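Local coordinates for protein transmembrane oligosaccharyl transferase (Archaeoglobus fulgidus, PDB 3WAJ) that belongs to the STT3 family of integral membrane transferases, joining a helical GT-C-clan part to a folded globular part, and holds a zinc ion, at residues 294-297 with 298-301; 304-308 with 309-313; 716-719 with 720-724; 740-743 with 744-748. All coordinates share one frame; numbering follows the deposited sequence.

Contact 1: residues 294-297 with 298-301; sequences FYQI and EKWN
In Q296, CG stands anti to the backbone N (chi1 -176°) and the chain then bends at chi2 (54°), carrying the amide over one face of the W300 indole. This is an i to i+4 side-chain contact along a single alpha-helix, 278-303, in the N-terminal helical part of a GT-C-clan membrane protein. Q296 CG lies nearly above the centre of the W300 six-membered ring, 3.8 Å from its centroid, in a CH-pi contact. Farther out, NE2 hovers near the rim of the indole, with the amide plane inclined 54° to the ring. Q296 NE2 is modelled 2.9 Å from W300 NE1, but both are donors, so this is no hydrogen bond and the closeness is doubtful.

One residue earlier the same spacing recurs. K299 lays its aliphatic chain over a face of the Y295 ring, with CD 3.9 Å from the ring centroid. The K299 chain bends at chi3, and its NZ stops 3.8 Å from Q296 OE1.

E298 leaves this group, and its carboxylate forms a salt bridge with R243. F294 and I297 pack on V320 of helix 315-332, the buried side of the helix. Four successive backbone bonds hold the turns; the last runs from N301 N to I297 O, 3.0 Å long.

Contact 2: residues 304-308 with 309-313; sequences GFFER and VGLGR
The backbone leaves helix 305-308 at G310, where phi turns positive (71°) and the chain folds back so that L311 N reaches F306 O at 2.9 Å. Beside this bond V309 approaches F305, one helical turn earlier. V309 CG1 lies over a face of the phenyl ring, 4.0 Å from its centroid, and makes a CH-pi contact. The other methyl of V309, CG2, takes the crowded position between backbone N and carbonyl carbon, which presses it to within 3.3 Å of F306 O. At its rim the F305 ring also has R308 NH2, in plane with it, while F305 CD2 sits over one face of the F306 ring.

The turn as a whole is a Schellman motif, the common way of ending an alpha-helix with a glycine. Its second bond, G310 N to E307 O, is 3.0 Å long but poorly directed, since the donor stands 62° out of the carbonyl plane and misses the lone pairs. Just before it, V309 N still makes a regular helical bond to F305 O. At the start of this short helix G304 serves as N-cap, and it is also the residue at which helix 278-303 ends in a Schellman motif of its own.

Past the turn, L311 CD1 meets F306 CD1 loosely, at 4.2 Å. F306 is the buried ring here: it packs on M316 and A319 of helix 315-332 and on W300. The E307 carboxylate extends along the departing chain, with OE2 4.3 Å from G312 CA.

Contact 3: residues 716-719 with 720-724; sequences NESQ and VLQTA
The carbonyl oxygen of Q719 takes two bonds from one residue, T723. The backbone N of T723 reaches Q719 O at 3.0 Å and its hydroxyl OG1 at 2.8 Å, from opposite faces of the carbonyl plane. The T723 side chain is turned with OG1 anti to its own carbonyl carbon (chi1 -63°), so the hydroxyl looks back down the helix toward that oxygen. The pair lies in the first two turns of helix 717-732, and N716 is its N-cap. N716 OD1 accepts the capping bond from Q719 N at 3.1 Å; the N-H points almost straight at the oxygen (174°), although the donor stands well above the plane of the asparagine amide. N716 also contributes its backbone O, to which V720 N bonds.

The amide of Q719 reaches back to the preceding loop, where OE1 accepts from N713 N. E717 OE2 likewise has an outside partner, I765 N. V720 and A724 face inward, against W705 and helix 740-755.

On the outer side the first torsion of Q722 (chi1 -58°) sets CG 3.1 Å from S718 O, and the bend at chi2 then turns the amide toward the serine hydroxyl. S718 OG and Q722 NE2 remain 4.1 Å apart, and a water joins them: it accepts from Q722 NE2 at 2.6 Å and hydrogen-bonds S718 OG over the same distance.

Contact 4: residues 740-743 with 744-748; sequences MGTQ and EVLYK
Y747 turns back to the carbonyl of Q743, one turn earlier: its backbone N bonds Q743 O at 2.8 Å, and ring atom CD1 comes to 3.1 Å of the same oxygen. The torsion chi1 (-82°) sets CG anti to the carbonyl carbon of Y747 and so directs the ring back down the helix, obliquely to that oxygen. The Q743 side chain runs out extended on this side, its OE1 4.3 Å from Y747 OH.

A quarter of a turn round, T742 and L746 lie side by side and point the same way. T742 CG2 meets L746 CD1 at 4.2 Å, while L746 CG rests 3.4 Å from T742 O, the acceptor for L746 N. V745 likewise sets CG2 3.4 Å from G741 O. On a further side E744 and K748 form an i to i+4 salt bridge, with NZ 2.9 Å from OE1 and coming from above the carboxylate plane. These pairs make up the first turns of the alpha-helix 740-755, and nearly all of their side chains are buried.

A second shell fixes the polar ends. T742 OG1 is hydrogen-bonded to both E727 OE2 and W705 NE1, and Q743 NE2 bonds P738 O just before the helix. S768 OG bonds E744 OE1, and A766 O accepts from K748 NZ, which ties the salt bridge to the following chain. Neighbouring helices pack round this end of the helix: L746 on L725 of helix 717-732, M740 and E744 on helix 612-615, and Y747 on L684 of helix 678-684.

How the contacts relate
The contacts form two pairs on opposite sides of the chain's centre. Contacts 1 and 2 adjoin in the N-terminal helical part, their centres 12 Å apart, and probably share a backbone hydrogen bond from F305 N to W300 O (2.9 Å); F306 CE2 also packs 3.6 Å from I297 O. Contacts 3 and 4, with centres 11 Å apart, lie on successive helices that pack together through A724 CB and V745 CG1 (3.6 Å). Between the pairs even the nearest approach, contact 1 to contact 4, is about 53 Å between closest atoms. None of the four supplies a ligand to the zinc ion, which is bound by D47, D161 and H163.

Contact 1: residues 294-297 with 298-301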
loop_
_atom_site.group_PDB
_atom_site.type_symbol
_atom_site.label_atom_id
_atom_site.label_comp_id
_atom_site.label_asym_id
_atom_site.label_seq_id
_atom_site.Cartn_x
_atom_site.Cartn_y
_atom_site.Cartn_z
ATOM N N PHE A 294 3.012 29.935 27.755
ATOM C CA PHE A 294 1.627 30.387 27.810
ATOM C C PHE A 294 1.156 30.573 29.238
ATOM O O PHE A 294 0.496 31.553 29.551
ATOM C CB PHE A 294 0.721 29.373 27.137
ATOM C CG PHE A 294 0.534 29.613 25.676
ATOM C CD1 PHE A 294 -0.347 30.590 25.229
ATOM C CD2 PHE A 294 1.226 28.856 24.742
ATOM C CE1 PHE A 294 -0.527 30.807 23.864
ATOM C CE2 PHE A 294 1.046 29.069 23.383
ATOM C CZ PHE A 294 0.171 30.044 22.942
ATOM N N TYR A 295 1.474 29.607 30.087
ATOM C CA TYR A 295 1.130 29.682 31.495
ATOM C C TYR A 295 1.668 30.972 32.094
ATOM O O TYR A 295 0.927 31.736 32.728
ATOM C CB TYR A 295 1.733 28.485 32.245
ATOM C CG TYR A 295 1.497 28.511 33.744
ATOM C CD1 TYR A 295 0.207 28.494 34.266
ATOM C CD2 TYR A 295 2.563 28.526 34.635
ATOM C CE1 TYR A 295 -0.012 28.504 35.631
ATOM C CE2 TYR A 295 2.351 28.530 36.008
ATOM C CZ TYR A 295 1.061 28.524 36.493
ATOM O OH TYR A 295 0.847 28.538 37.854
ATOM N N GLN A 296 2.961 31.194 31.883
ATOM C CA GLN A 296 3.628 32.409 32.317
ATOM C C GLN A 296 3.010 33.687 31.718
ATOM O O GLN A 296 2.878 34.705 32.404
ATOM C CB GLN A 296 5.114 32.332 31.969
ATOM C CG GLN A 296 5.897 33.518 32.472
ATOM C CD GLN A 296 5.720 33.745 33.965
ATOM O OE1 GLN A 296 5.979 32.858 34.780
ATOM N NE2 GLN A 296 5.270 34.935 34.328
ATOM N N ILE A 297 2.630 33.637 30.446
ATOM C CA ILE A 297 1.993 34.790 29.825
ATOM C C ILE A 297 0.714 35.139 30.593
ATOM O O ILE A 297 0.478 36.317 30.940
ATOM C CB ILE A 297 1.736 34.573 28.316
ATOM C CG1 ILE A 297 3.061 34.638 27.551
ATOM C CG2 ILE A 297 0.793 35.616 27.777
ATOM C CD1 ILE A 297 2.959 34.237 26.092
ATOM N N GLU A 298 -0.084 34.117 30.904
ATOM C CA GLU A 298 -1.299 34.332 31.690
ATOM C C GLU A 298 -0.994 34.921 33.091
ATOM O O GLU A 298 -1.706 35.819 33.570
ATOM C CB GLU A 298 -2.135 33.053 31.774
ATOM C CG GLU A 298 -3.562 33.262 32.319
ATOM C CD GLU A 298 -4.392 34.278 31.527
ATOM O OE1 GLU A 298 -4.221 34.361 30.292
ATOM O OE2 GLU A 298 -5.233 34.988 32.146
ATOM N N LYS A 299 0.085 34.456 33.721
ATOM C CA LYS A 299 0.454 34.966 35.044
ATOM C C LYS A 299 0.746 36.462 35.014
ATOM O O LYS A 299 0.300 37.193 35.897
ATOM C CB LYS A 299 1.627 34.178 35.643
ATOM C CG LYS A 299 1.239 32.771 36.149
ATOM C CD LYS A 299 2.462 31.935 36.568
ATOM C CE LYS A 299 3.212 32.586 37.726
ATOM N NZ LYS A 299 4.465 31.851 38.083
ATOM N N TRP A 300 1.475 36.907 33.988
ATOM C CA TRP A 300 1.782 38.327 33.793
ATOM C C TRP A 300 0.520 39.133 33.560
ATOM O O TRP A 300 0.383 40.267 34.030
ATOM C CB TRP A 300 2.727 38.514 32.603
ATOM C CG TRP A 300 4.128 38.145 32.946
ATOM C CD1 TRP A 300 4.707 38.193 34.188
ATOM C CD2 TRP A 300 5.130 37.650 32.051
ATOM N NE1 TRP A 300 6.011 37.767 34.113
ATOM C CE2 TRP A 300 6.297 37.428 32.815
ATOM C CE3 TRP A 300 5.153 37.366 30.682
ATOM C CZ2 TRP A 300 7.477 36.934 32.252
ATOM C CZ3 TRP A 300 6.326 36.880 30.122
ATOM C CH2 TRP A 300 7.469 36.664 30.906
ATOM N N ASN A 301 -0.400 38.537 32.815
ATOM C CA ASN A 301 -1.692 39.144 32.562
ATOM C C ASN A 301 -2.460 39.327 33.872
ATOM O O ASN A 301 -2.891 40.437 34.206
ATOM C CB ASN A 301 -2.483 38.249 31.608
ATOM C CG ASN A 301 -3.750 38.891 31.140
ATOM O OD1 ASN A 301 -4.806 38.260 31.115
ATOM N ND2 ASN A 301 -3.661 40.163 30.766
#

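Contact 2: residues 304-308 with 309-313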
loop_
_atom_site.group_PDB
_atom_site.type_symbol
_atom_site.label_atom_id
_atom_site.label_comp_id
_atom_site.label_asym_id
_atom_site.label_seq_id
_atom_site.Cartn_x
_atom_site.Cartn_y
_atom_site.Cartn_z
ATOM N N GLY A 304 -1.184 41.993 36.266
ATOM C CA GLY A 304 -1.361 43.372 35.845
ATOM C C GLY A 304 -0.133 43.902 35.136
ATOM O O GLY A 304 -0.010 45.095 34.894
ATOM N N PHE A 305 0.776 43.003 34.788
ATOM C CA PHE A 305 2.015 43.406 34.153
ATOM C C PHE A 305 1.788 44.114 32.818
ATOM O O PHE A 305 2.364 45.174 32.568
ATOM C CB PHE A 305 2.944 42.207 33.976
ATOM C CG PHE A 305 4.117 42.491 33.097
ATOM C CD1 PHE A 305 5.158 43.290 33.548
ATOM C CD2 PHE A 305 4.172 41.982 31.808
ATOM C CE1 PHE A 305 6.241 43.563 32.733
ATOM C CE2 PHE A 305 5.247 42.248 30.988
ATOM C CZ PHE A 305 6.286 43.039 31.452
ATOM N N PHE A 306 0.963 43.535 31.953
ATOM C CA PHE A 306 0.689 44.193 30.682
ATOM C C PHE A 306 0.001 45.531 30.935
ATOM O O PHE A 306 0.217 46.488 30.204
ATOM C CB PHE A 306 -0.129 43.299 29.735
ATOM C CG PHE A 306 0.556 41.998 29.392
ATOM C CD1 PHE A 306 1.743 41.987 28.662
ATOM C CD2 PHE A 306 0.022 40.787 29.812
ATOM C CE1 PHE A 306 2.390 40.789 28.362
ATOM C CE2 PHE A 306 0.662 39.578 29.512
ATOM C CZ PHE A 306 1.851 39.585 28.785
ATOM N N GLU A 307 -0.807 45.596 31.990
ATOM C CA GLU A 307 -1.467 46.836 32.385
ATOM C C GLU A 307 -0.447 47.927 32.717
ATOM O O GLU A 307 -0.529 49.033 32.188
ATOM C CB GLU A 307 -2.386 46.601 33.593
ATOM C CG GLU A 307 -3.528 47.599 33.731
ATOM C CD GLU A 307 -4.693 47.276 32.812
ATOM O OE1 GLU A 307 -4.966 46.070 32.606
ATOM O OE2 GLU A 307 -5.331 48.225 32.296
ATOM N N ARG A 308 0.514 47.603 33.584
ATOM C CA ARG A 308 1.537 48.557 34.024
ATOM C C ARG A 308 2.429 49.057 32.887
ATOM O O ARG A 308 2.804 50.231 32.860
ATOM C CB ARG A 308 2.400 47.966 35.153
ATOM C CG ARG A 308 3.659 48.787 35.454
ATOM C CD ARG A 308 4.457 48.285 36.659
ATOM N NE ARG A 308 5.054 46.965 36.449
ATOM C CZ ARG A 308 6.217 46.743 35.841
ATOM N NH1 ARG A 308 6.922 47.754 35.358
ATOM N NH2 ARG A 308 6.676 45.504 35.707
ATOM N N VAL A 309 2.767 48.178 31.946
ATOM C CA VAL A 309 3.602 48.590 30.822
ATOM C C VAL A 309 2.787 49.301 29.743
ATOM O O VAL A 309 3.315 49.636 28.682
ATOM C CB VAL A 309 4.376 47.413 30.206
ATOM C CG1 VAL A 309 5.159 46.693 31.282
ATOM C CG2 VAL A 309 3.429 46.447 29.477
ATOM N N GLY A 310 1.503 49.524 30.022
ATOM C CA GLY A 310 0.639 50.278 29.128
ATOM C C GLY A 310 0.272 49.575 27.827
ATOM O O GLY A 310 0.192 50.207 26.770
ATOM N N LEU A 311 0.054 48.264 27.897
ATOM C CA LEU A 311 -0.438 47.521 26.747
ATOM C C LEU A 311 -1.916 47.170 26.921
ATOM O O LEU A 311 -2.555 46.683 25.981
ATOM C CB LEU A 311 0.396 46.260 26.519
ATOM C CG LEU A 311 1.861 46.450 26.136
ATOM C CD1 LEU A 311 2.536 45.109 25.925
ATOM C CD2 LEU A 311 1.968 47.295 24.881
ATOM N N GLY A 312 -2.449 47.428 28.122
ATOM C CA GLY A 312 -3.844 47.155 28.450
ATOM C C GLY A 312 -4.240 45.705 28.238
ATOM O O GLY A 312 -3.531 44.793 28.666
ATOM N N ARG A 313 -5.368 45.498 27.561
ATOM C CA ARG A 313 -5.898 44.161 27.297
ATOM C C ARG A 313 -5.313 43.566 26.011
ATOM O O ARG A 313 -5.589 42.415 25.671
ATOM C CB ARG A 313 -7.427 44.211 27.191
ATOM C CG ARG A 313 -7.908 44.874 25.897
ATOM C CD ARG A 313 -9.393 45.231 25.915
ATOM N NE ARG A 313 -9.763 46.059 27.063
ATOM C CZ ARG A 313 -9.497 47.359 27.182
ATOM N NH1 ARG A 313 -8.837 48.001 26.226
ATOM N NH2 ARG A 313 -9.886 48.019 28.266
#

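Contact 3: residues 716-719 with 720-724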
loop_
_atom_site.group_PDB
_atom_site.type_symbol
_atom_site.label_atom_id
_atom_site.label_comp_id
_atom_site.label_asym_id
_atom_site.label_seq_id
_atom_site.Cartn_x
_atom_site.Cartn_y
_atom_site.Cartn_z
ATOM N N ASN A 716 -6.388 -24.534 -28.912
ATOM C CA ASN A 716 -6.937 -24.072 -30.172
ATOM C C ASN A 716 -6.877 -22.545 -30.251
ATOM O O ASN A 716 -7.710 -21.844 -29.657
ATOM C CB ASN A 716 -8.383 -24.536 -30.265
ATOM C CG ASN A 716 -8.989 -24.305 -31.628
ATOM O OD1 ASN A 716 -8.737 -23.287 -32.288
ATOM N ND2 ASN A 716 -9.807 -25.257 -32.060
ATOM N N GLU A 717 -5.900 -22.032 -30.993
ATOM C CA GLU A 717 -5.698 -20.597 -31.125
ATOM C C GLU A 717 -6.918 -19.869 -31.679
ATOM O O GLU A 717 -7.245 -18.760 -31.234
ATOM C CB GLU A 717 -4.442 -20.302 -31.968
ATOM C CG GLU A 717 -3.163 -20.898 -31.394
ATOM C CD GLU A 717 -1.894 -20.383 -32.069
ATOM O OE1 GLU A 717 -1.069 -21.216 -32.484
ATOM O OE2 GLU A 717 -1.698 -19.152 -32.158
ATOM N N SER A 718 -7.598 -20.482 -32.647
ATOM C CA SER A 718 -8.737 -19.809 -33.285
ATOM C C SER A 718 -9.892 -19.619 -32.304
ATOM O O SER A 718 -10.439 -18.513 -32.162
ATOM C CB SER A 718 -9.211 -20.561 -34.523
ATOM O OG SER A 718 -10.170 -19.775 -35.194
ATOM N N GLN A 719 -10.238 -20.701 -31.607
ATOM C CA GLN A 719 -11.314 -20.657 -30.611
ATOM C C GLN A 719 -10.953 -19.692 -29.481
ATOM O O GLN A 719 -11.794 -18.901 -29.053
ATOM C CB GLN A 719 -11.633 -22.061 -30.060
ATOM C CG GLN A 719 -13.049 -22.177 -29.511
ATOM C CD GLN A 719 -13.300 -23.469 -28.723
ATOM O OE1 GLN A 719 -12.369 -24.204 -28.401
ATOM N NE2 GLN A 719 -14.567 -23.736 -28.405
ATOM N N VAL A 720 -9.701 -19.746 -29.016
ATOM C CA VAL A 720 -9.243 -18.818 -27.986
ATOM C C VAL A 720 -9.436 -17.382 -28.476
ATOM O O VAL A 720 -10.101 -16.575 -27.817
ATOM C CB VAL A 720 -7.769 -19.050 -27.588
ATOM C CG1 VAL A 720 -7.216 -17.823 -26.863
ATOM C CG2 VAL A 720 -7.629 -20.308 -26.708
ATOM N N LEU A 721 -8.890 -17.079 -29.650
ATOM C CA LEU A 721 -8.982 -15.727 -30.208
ATOM C C LEU A 721 -10.425 -15.247 -30.440
ATOM O O LEU A 721 -10.778 -14.130 -30.074
ATOM C CB LEU A 721 -8.184 -15.632 -31.509
ATOM C CG LEU A 721 -8.290 -14.280 -32.205
ATOM C CD1 LEU A 721 -7.626 -13.193 -31.365
ATOM C CD2 LEU A 721 -7.712 -14.336 -33.622
ATOM N N GLN A 722 -11.269 -16.089 -31.026
ATOM C CA GLN A 722 -12.662 -15.695 -31.245
ATOM C C GLN A 722 -13.413 -15.446 -29.954
ATOM O O GLN A 722 -14.289 -14.589 -29.898
ATOM C CB GLN A 722 -13.406 -16.734 -32.101
ATOM C CG GLN A 722 -12.773 -16.981 -33.463
ATOM C CD GLN A 722 -12.311 -15.694 -34.158
ATOM O OE1 GLN A 722 -12.967 -14.636 -34.077
ATOM N NE2 GLN A 722 -11.186 -15.787 -34.858
ATOM N N THR A 723 -13.078 -16.213 -28.921
ATOM C CA THR A 723 -13.616 -15.967 -27.587
ATOM C C THR A 723 -13.170 -14.599 -27.049
ATOM O O THR A 723 -13.990 -13.783 -26.599
ATOM C CB THR A 723 -13.178 -17.067 -26.622
ATOM O OG1 THR A 723 -13.733 -18.322 -27.060
ATOM C CG2 THR A 723 -13.640 -16.751 -25.203
ATOM N N ALA A 724 -11.865 -14.345 -27.118
ATOM C CA ALA A 724 -11.290 -13.085 -26.657
ATOM C C ALA A 724 -11.900 -11.850 -27.361
ATOM O O ALA A 724 -12.361 -10.918 -26.703
ATOM C CB ALA A 724 -9.794 -13.126 -26.812
HETATM O O HOH W 1 -9.240 -17.384 -35.677
#

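Contact 4: residues 740-743 with 744-748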
loop_
_atom_site.group_PDB
_atom_site.type_symbol
_atom_site.label_atom_id
_atom_site.label_comp_id
_atom_site.label_asym_id
_atom_site.label_seq_id
_atom_site.Cartn_x
_atom_site.Cartn_y
_atom_site.Cartn_z
ATOM N N MET A 740 -8.026 -9.161 -17.937
ATOM C CA MET A 740 -6.587 -9.156 -18.205
ATOM C C MET A 740 -6.090 -10.351 -19.023
ATOM O O MET A 740 -5.217 -10.199 -19.881
ATOM C CB MET A 740 -5.804 -8.996 -16.903
ATOM C CG MET A 740 -5.843 -7.563 -16.394
ATOM S SD MET A 740 -5.076 -7.324 -14.781
ATOM C CE MET A 740 -6.093 -8.465 -13.812
ATOM N N GLY A 741 -6.648 -11.528 -18.766
ATOM C CA GLY A 741 -6.357 -12.702 -19.577
ATOM C C GLY A 741 -6.671 -12.488 -21.050
ATOM O O GLY A 741 -5.900 -12.875 -21.947
ATOM N N THR A 742 -7.805 -11.856 -21.310
ATOM C CA THR A 742 -8.160 -11.505 -22.678
ATOM C C THR A 742 -7.194 -10.445 -23.226
ATOM O O THR A 742 -6.785 -10.490 -24.402
ATOM C CB THR A 742 -9.606 -11.034 -22.758
ATOM O OG1 THR A 742 -10.461 -12.125 -22.397
ATOM C CG2 THR A 742 -9.944 -10.554 -24.157
ATOM N N GLN A 743 -6.800 -9.506 -22.382
ATOM C CA GLN A 743 -5.851 -8.486 -22.833
ATOM C C GLN A 743 -4.563 -9.117 -23.306
ATOM O O GLN A 743 -4.000 -8.704 -24.318
ATOM C CB GLN A 743 -5.573 -7.478 -21.728
ATOM C CG GLN A 743 -6.790 -6.717 -21.286
ATOM C CD GLN A 743 -6.422 -5.606 -20.348
ATOM O OE1 GLN A 743 -5.260 -5.217 -20.283
ATOM N NE2 GLN A 743 -7.398 -5.092 -19.602
ATOM N N GLU A 744 -4.093 -10.117 -22.567
ATOM C CA GLU A 744 -2.857 -10.810 -22.937
ATOM C C GLU A 744 -3.037 -11.543 -24.284
ATOM O O GLU A 744 -2.159 -11.492 -25.158
ATOM C CB GLU A 744 -2.457 -11.797 -21.835
ATOM C CG GLU A 744 -1.479 -12.873 -22.293
ATOM C CD GLU A 744 -1.110 -13.846 -21.172
ATOM O OE1 GLU A 744 -1.044 -15.073 -21.426
ATOM O OE2 GLU A 744 -0.876 -13.378 -20.032
ATOM N N VAL A 745 -4.183 -12.213 -24.441
ATOM C CA VAL A 745 -4.515 -12.868 -25.706
ATOM C C VAL A 745 -4.469 -11.849 -26.837
ATOM O O VAL A 745 -3.857 -12.091 -27.869
ATOM C CB VAL A 745 -5.895 -13.589 -25.667
ATOM C CG1 VAL A 745 -6.310 -14.002 -27.050
ATOM C CG2 VAL A 745 -5.827 -14.828 -24.765
ATOM N N LEU A 746 -5.086 -10.692 -26.629
ATOM C CA LEU A 746 -5.064 -9.659 -27.656
ATOM C C LEU A 746 -3.649 -9.091 -27.916
ATOM O O LEU A 746 -3.277 -8.832 -29.066
ATOM C CB LEU A 746 -6.075 -8.559 -27.328
ATOM C CG LEU A 746 -7.535 -9.032 -27.332
ATOM C CD1 LEU A 746 -8.504 -7.882 -27.013
ATOM C CD2 LEU A 746 -7.875 -9.676 -28.670
ATOM N N TYR A 747 -2.868 -8.902 -26.858
ATOM C CA TYR A 747 -1.484 -8.457 -26.995
ATOM C C TYR A 747 -0.725 -9.402 -27.913
ATOM O O TYR A 747 0.019 -8.959 -28.794
ATOM C CB TYR A 747 -0.786 -8.491 -25.637
ATOM C CG TYR A 747 -1.028 -7.305 -24.754
ATOM C CD1 TYR A 747 -2.069 -6.429 -24.999
ATOM C CD2 TYR A 747 -0.191 -7.047 -23.684
ATOM C CE1 TYR A 747 -2.276 -5.323 -24.184
ATOM C CE2 TYR A 747 -0.382 -5.940 -22.866
ATOM C CZ TYR A 747 -1.427 -5.085 -23.119
ATOM O OH TYR A 747 -1.631 -3.995 -22.291
ATOM N N LYS A 748 -0.903 -10.705 -27.681
ATOM C CA LYS A 748 -0.234 -11.739 -28.470
ATOM C C LYS A 748 -0.712 -11.725 -29.904
ATOM O O LYS A 748 0.085 -11.856 -30.840
ATOM C CB LYS A 748 -0.483 -13.128 -27.867
ATOM C CG LYS A 748 0.174 -13.319 -26.537
ATOM C CD LYS A 748 -0.091 -14.701 -25.950
ATOM C CE LYS A 748 0.777 -14.881 -24.705
ATOM N NZ LYS A 748 0.351 -15.997 -23.834
#